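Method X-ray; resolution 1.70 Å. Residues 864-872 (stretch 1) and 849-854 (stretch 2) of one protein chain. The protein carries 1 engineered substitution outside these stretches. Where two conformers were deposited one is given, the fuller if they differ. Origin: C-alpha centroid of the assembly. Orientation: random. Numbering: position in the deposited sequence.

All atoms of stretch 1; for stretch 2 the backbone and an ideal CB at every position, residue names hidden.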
ATOM      1  N   SER A 864      -3.991  14.304 -33.160  1.00 21.29           N
ATOM      2  CA  SER A 864      -4.046  13.033 -33.873  1.00 22.20           C
ATOM      3  C   SER A 864      -4.026  11.887 -32.884  1.00 21.91           C
ATOM      4  O   SER A 864      -3.300  11.928 -31.893  1.00 21.65           O
ATOM      5  CB  SER A 864      -2.891  12.926 -34.864  1.00 22.75           C
ATOM      6  OG  SER A 864      -2.916  14.032 -35.754  1.00 23.63           O
ATOM      7  N   VAL A 865      -4.864  10.887 -33.135  1.00 22.19           N
ATOM      8  CA  VAL A 865      -4.899   9.681 -32.303  1.00 22.38           C
ATOM      9  C   VAL A 865      -4.621   8.475 -33.195  1.00 23.64           C
ATOM     10  O   VAL A 865      -5.293   8.283 -34.221  1.00 23.82           O
ATOM     11  CB  VAL A 865      -6.242   9.516 -31.561  1.00 21.88           C
ATOM     12  CG1 VAL A 865      -6.228   8.253 -30.684  1.00 21.79           C
ATOM     13  CG2 VAL A 865      -6.535  10.738 -30.705  1.00 21.61           C
ATOM     14  N   ASP A 866      -3.609   7.702 -32.813  1.00 24.48           N
ATOM     15  CA  ASP A 866      -3.255   6.489 -33.515  1.00 26.17           C
ATOM     16  C   ASP A 866      -3.840   5.329 -32.741  1.00 25.54           C
ATOM     17  O   ASP A 866      -3.343   4.961 -31.666  1.00 24.30           O
ATOM     18  CB  ASP A 866      -1.739   6.372 -33.661  1.00 28.55           C
ATOM     19  CG  ASP A 866      -1.159   7.365 -34.666  1.00 31.93           C
ATOM     20  OD1 ASP A 866      -1.919   8.040 -35.428  1.00 33.92           O
ATOM     21  OD2 ASP A 866       0.091   7.461 -34.709  1.00 34.20           O
ATOM     22  N   LEU A 867      -4.929   4.790 -33.278  1.00 25.61           N
ATOM     23  CA  LEU A 867      -5.651   3.701 -32.633  1.00 25.71           C
ATOM     24  C   LEU A 867      -5.187   2.366 -33.237  1.00 26.12           C
ATOM     25  O   LEU A 867      -5.136   2.226 -34.456  1.00 26.08           O
ATOM     26  CB  LEU A 867      -7.154   3.923 -32.819  1.00 26.60           C
ATOM     27  CG  LEU A 867      -8.215   3.085 -32.111  1.00 27.00           C
ATOM     28  CD1 LEU A 867      -8.289   3.402 -30.623  1.00 26.69           C
ATOM     29  CD2 LEU A 867      -9.552   3.347 -32.783  1.00 28.04           C
ATOM     30  N   PRO A 868      -4.796   1.392 -32.388  1.00 25.85           N
ATOM     31  CA  PRO A 868      -4.366   0.113 -32.942  1.00 26.37           C
ATOM     32  C   PRO A 868      -5.602  -0.697 -33.338  1.00 26.70           C
ATOM     33  O   PRO A 868      -6.725  -0.230 -33.111  1.00 26.21           O
ATOM     34  CB  PRO A 868      -3.638  -0.537 -31.761  1.00 26.07           C
ATOM     35  CG  PRO A 868      -4.394  -0.051 -30.573  1.00 25.39           C
ATOM     36  CD  PRO A 868      -4.805   1.370 -30.914  1.00 25.30           C
ATOM     37  N   ALA A 869      -5.403  -1.887 -33.906  1.00 27.43           N
ATOM     38  CA  ALA A 869      -6.506  -2.823 -34.115  1.00 27.92           C
ATOM     39  C   ALA A 869      -7.226  -3.046 -32.772  1.00 27.54           C
ATOM     40  O   ALA A 869      -6.571  -3.193 -31.735  1.00 27.28           O
ATOM     41  CB  ALA A 869      -5.984  -4.133 -34.666  1.00 28.48           C
ATOM     42  N   MET A 870      -8.558  -3.022 -32.799  1.00 28.01           N
ATOM     43  CA  MET A 870      -9.383  -3.231 -31.595  1.00 28.22           C
ATOM     44  C   MET A 870     -10.461  -4.265 -31.902  1.00 28.92           C
ATOM     45  O   MET A 870     -10.864  -4.424 -33.057  1.00 30.17           O
ATOM     46  CB  MET A 870     -10.063  -1.928 -31.142  1.00 28.21           C
ATOM     47  CG  MET A 870      -9.137  -0.764 -30.821  1.00 27.98           C
ATOM     48  SD  MET A 870      -8.096  -1.007 -29.361  1.00 28.00           S
ATOM     49  CE  MET A 870      -9.275  -0.720 -28.047  1.00 26.85           C
ATOM     50  N   ALA A 871     -10.941  -4.943 -30.865  1.00 28.32           N
ATOM     51  CA  ALA A 871     -12.014  -5.916 -31.017  1.00 28.92           C
ATOM     52  C   ALA A 871     -13.383  -5.278 -30.803  1.00 28.76           C
ATOM     53  O   ALA A 871     -14.410  -5.898 -31.074  1.00 30.18           O
ATOM     54  CB  ALA A 871     -11.807  -7.068 -30.052  1.00 28.44           C
ATOM     55  N   ASP A 872     -13.390  -4.035 -30.328  1.00 27.70           N
ATOM     56  CA  ASP A 872     -14.618  -3.322 -29.990  1.00 27.28           C
ATOM     57  C   ASP A 872     -14.648  -1.975 -30.679  1.00 26.61           C
ATOM     58  O   ASP A 872     -13.597  -1.402 -30.973  1.00 25.71           O
ATOM     59  CB  ASP A 872     -14.686  -3.053 -28.480  1.00 27.25           C
ATOM     60  CG  ASP A 872     -14.681  -4.317 -27.648  1.00 28.18           C
ATOM     61  OD1 ASP A 872     -15.759  -4.904 -27.458  1.00 29.49           O
ATOM     62  OD2 ASP A 872     -13.606  -4.719 -27.161  1.00 28.24           O
ATOM     63  N   UNK A 849      -2.383  -6.385 -25.324  1.00 27.87           N
ATOM     64  CA  UNK A 849      -1.984  -4.992 -25.083  1.00 27.18           C
ATOM     65  C   UNK A 849      -2.354  -4.153 -26.304  1.00 26.74           C
ATOM     66  O   UNK A 849      -2.005  -4.508 -27.423  1.00 27.62           O
ATOM     67  CB  UNK A 849      -0.486  -4.889 -24.789  1.00 27.18           C
ATOM     68  N   UNK A 850      -3.078  -3.058 -26.090  1.00 25.26           N
ATOM     69  CA  UNK A 850      -3.453  -2.157 -27.173  1.00 24.84           C
ATOM     70  C   UNK A 850      -2.664  -0.873 -26.978  1.00 24.17           C
ATOM     71  O   UNK A 850      -2.853  -0.171 -25.982  1.00 22.84           O
ATOM     72  CB  UNK A 850      -4.960  -1.892 -27.198  1.00 24.84           C
ATOM     73  N   UNK A 851      -1.772  -0.589 -27.926  1.00 24.93           N
ATOM     74  CA  UNK A 851      -0.889   0.567 -27.827  1.00 25.12           C
ATOM     75  C   UNK A 851      -1.519   1.765 -28.532  1.00 24.84           C
ATOM     76  O   UNK A 851      -1.671   1.763 -29.767  1.00 24.66           O
ATOM     77  CB  UNK A 851       0.484   0.253 -28.425  1.00 25.12           C
ATOM     78  N   UNK A 852      -1.898   2.766 -27.734  1.00 23.51           N
ATOM     79  CA  UNK A 852      -2.572   3.975 -28.218  1.00 23.47           C
ATOM     80  C   UNK A 852      -1.578   5.112 -28.112  1.00 22.42           C
ATOM     81  O   UNK A 852      -0.873   5.232 -27.102  1.00 22.02           O
ATOM     82  CB  UNK A 852      -3.847   4.276 -27.428  1.00 23.47           C
ATOM     83  N   UNK A 853      -1.509   5.953 -29.138  0.50 22.21           N
ATOM     84  CA  UNK A 853      -0.677   7.146 -29.038  0.50 21.56           C
ATOM     85  C   UNK A 853      -1.421   8.376 -29.525  0.50 21.34           C
ATOM     86  O   UNK A 853      -2.271   8.298 -30.422  0.50 21.68           O
ATOM     87  CB  UNK A 853       0.616   6.965 -29.836  0.50 21.56           C
ATOM     88  N   UNK A 854      -1.109   9.499 -28.892  1.00 20.70           N
ATOM     89  CA  UNK A 854      -1.784  10.779 -29.154  1.00 20.41           C
ATOM     90  C   UNK A 854      -0.687  11.777 -29.474  1.00 20.47           C
ATOM     91  O   UNK A 854       0.330  11.809 -28.792  1.00 19.87           O
ATOM     92  CB  UNK A 854      -2.637  11.240 -27.970  1.00 20.41           C
TER

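Stretch 2 runs antiparallel to the strand of S864 to L867, and its first half passes the loop that follows. At position 849 the ideal CB has nothing of stretch 1 within 5.5 Å. Almost any residue would serve; the deposited one is M849, which makes no contact.

At position 850 the CA-to-CB bond points toward stretch 1, and the ideal CB lies 3.9 Å from P868 CG and 3.9 Å from M870 SD, so the first part of the side chain should be aliphatic. Farther out lies the carbonyl oxygen of A869, an acceptor. A leucine or methionine would satisfy the apolar part; a long chain ending in a donor, lysine or arginine, could also approach the carbonyl. The residue is R850. Its CD packs 3.8 Å from M870 SD, and the guanidinium extends along the loop, with M870 CA and A871 N over one face. NH1 comes 3.2 Å from A869 O, while NE and NH2 are hydrogen-bonded elsewhere in the structure.

At 851 CA-to-CB points sideways, and the nearest atom to the ideal CB is P868 CG at 5.3 Å. With so little to fill, small or polar residues would suit. D851 turns its carboxylate away from stretch 1. Its backbone contributes more: a water donates to D851 O (2.7 Å) and to D866 O (2.9 Å), bridging the two stretches just where the direct pairing ends.

Position 852 also points sideways, but V865, L867 and P868 offer carbon atoms within reach of a side chain longer than alanine. Valine, leucine, isoleucine or methionine would be plausible. I852 uses its branching: CG2 lies 4.2 Å from V865 CG1, whereas CD1 reaches P868 CD at 3.6 Å and L867 CD1 at 4.4 Å.

Position 853 pairs with D866 through the backbone: 853 N donates to D866 O (3.3 Å) and D866 N to 853 O (2.8 Å), both nearly straight. Any residue with an amide N-H could do this. The side chain shares a face with D866, whose nearby acid favours a small polar or basic residue over another acid. S853 is compact, its OG 3.4 Å from D866 CB.

At 854 the ideal CB lies 4.8 Å from V865 CG2, on the same face, in a non-hydrogen-bonded pair. A beta-branched aliphatic suits both the extended backbone (-126/134) and this neighbour. V854 places CG2 4.2 Å from V865 CG2, while its CA makes a C-H...O contact with S864 O at 3.3 Å.

Stretch 2, residues 849-854: MRDISV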
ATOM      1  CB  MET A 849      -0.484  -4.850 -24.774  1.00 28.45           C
ATOM      2  CG  MET A 849       0.026  -5.588 -23.537  1.00 29.30           C
ATOM      3  SD  MET A 849      -0.923  -5.380 -22.011  1.00 31.84           S
ATOM      4  CE  MET A 849      -0.569  -3.673 -21.595  1.00 29.28           C
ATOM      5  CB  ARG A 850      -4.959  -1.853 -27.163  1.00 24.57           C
ATOM      6  CG  ARG A 850      -5.881  -3.048 -26.976  1.00 25.04           C
ATOM      7  CD  ARG A 850      -5.933  -3.922 -28.213  1.00 25.79           C
ATOM      8  NE  ARG A 850      -7.006  -4.896 -28.099  1.00 26.49           N
ATOM      9  CZ  ARG A 850      -7.260  -5.846 -28.989  1.00 27.79           C
ATOM     10  NH1 ARG A 850      -6.517  -5.961 -30.088  1.00 29.02           N
ATOM     11  NH2 ARG A 850      -8.258  -6.696 -28.776  1.00 27.98           N
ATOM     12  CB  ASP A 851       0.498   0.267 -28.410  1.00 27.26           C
ATOM     13  CG  ASP A 851       1.244  -0.852 -27.667  1.00 28.68           C
ATOM     14  OD1 ASP A 851       1.079  -1.044 -26.426  1.00 29.33           O
ATOM     15  OD2 ASP A 851       2.013  -1.558 -28.357  1.00 30.65           O
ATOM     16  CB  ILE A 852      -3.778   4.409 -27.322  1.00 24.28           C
ATOM     17  CG1 ILE A 852      -4.479   3.229 -26.628  1.00 25.85           C
ATOM     18  CG2 ILE A 852      -4.726   5.358 -28.072  1.00 24.78           C
ATOM     19  CD1 ILE A 852      -5.375   2.388 -27.508  1.00 27.03           C
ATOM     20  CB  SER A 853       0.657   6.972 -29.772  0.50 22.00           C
ATOM     21  OG  SER A 853       0.465   6.867 -31.167  0.50 22.25           O
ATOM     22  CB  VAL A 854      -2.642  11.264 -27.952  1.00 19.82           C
ATOM     23  CG1 VAL A 854      -3.216  12.663 -28.200  1.00 19.99           C
ATOM     24  CG2 VAL A 854      -3.762  10.263 -27.650  1.00 19.82           C
TER
HETATM   25  O   HOH W   1      -1.109   3.166 -32.055  1.00 35.16           O
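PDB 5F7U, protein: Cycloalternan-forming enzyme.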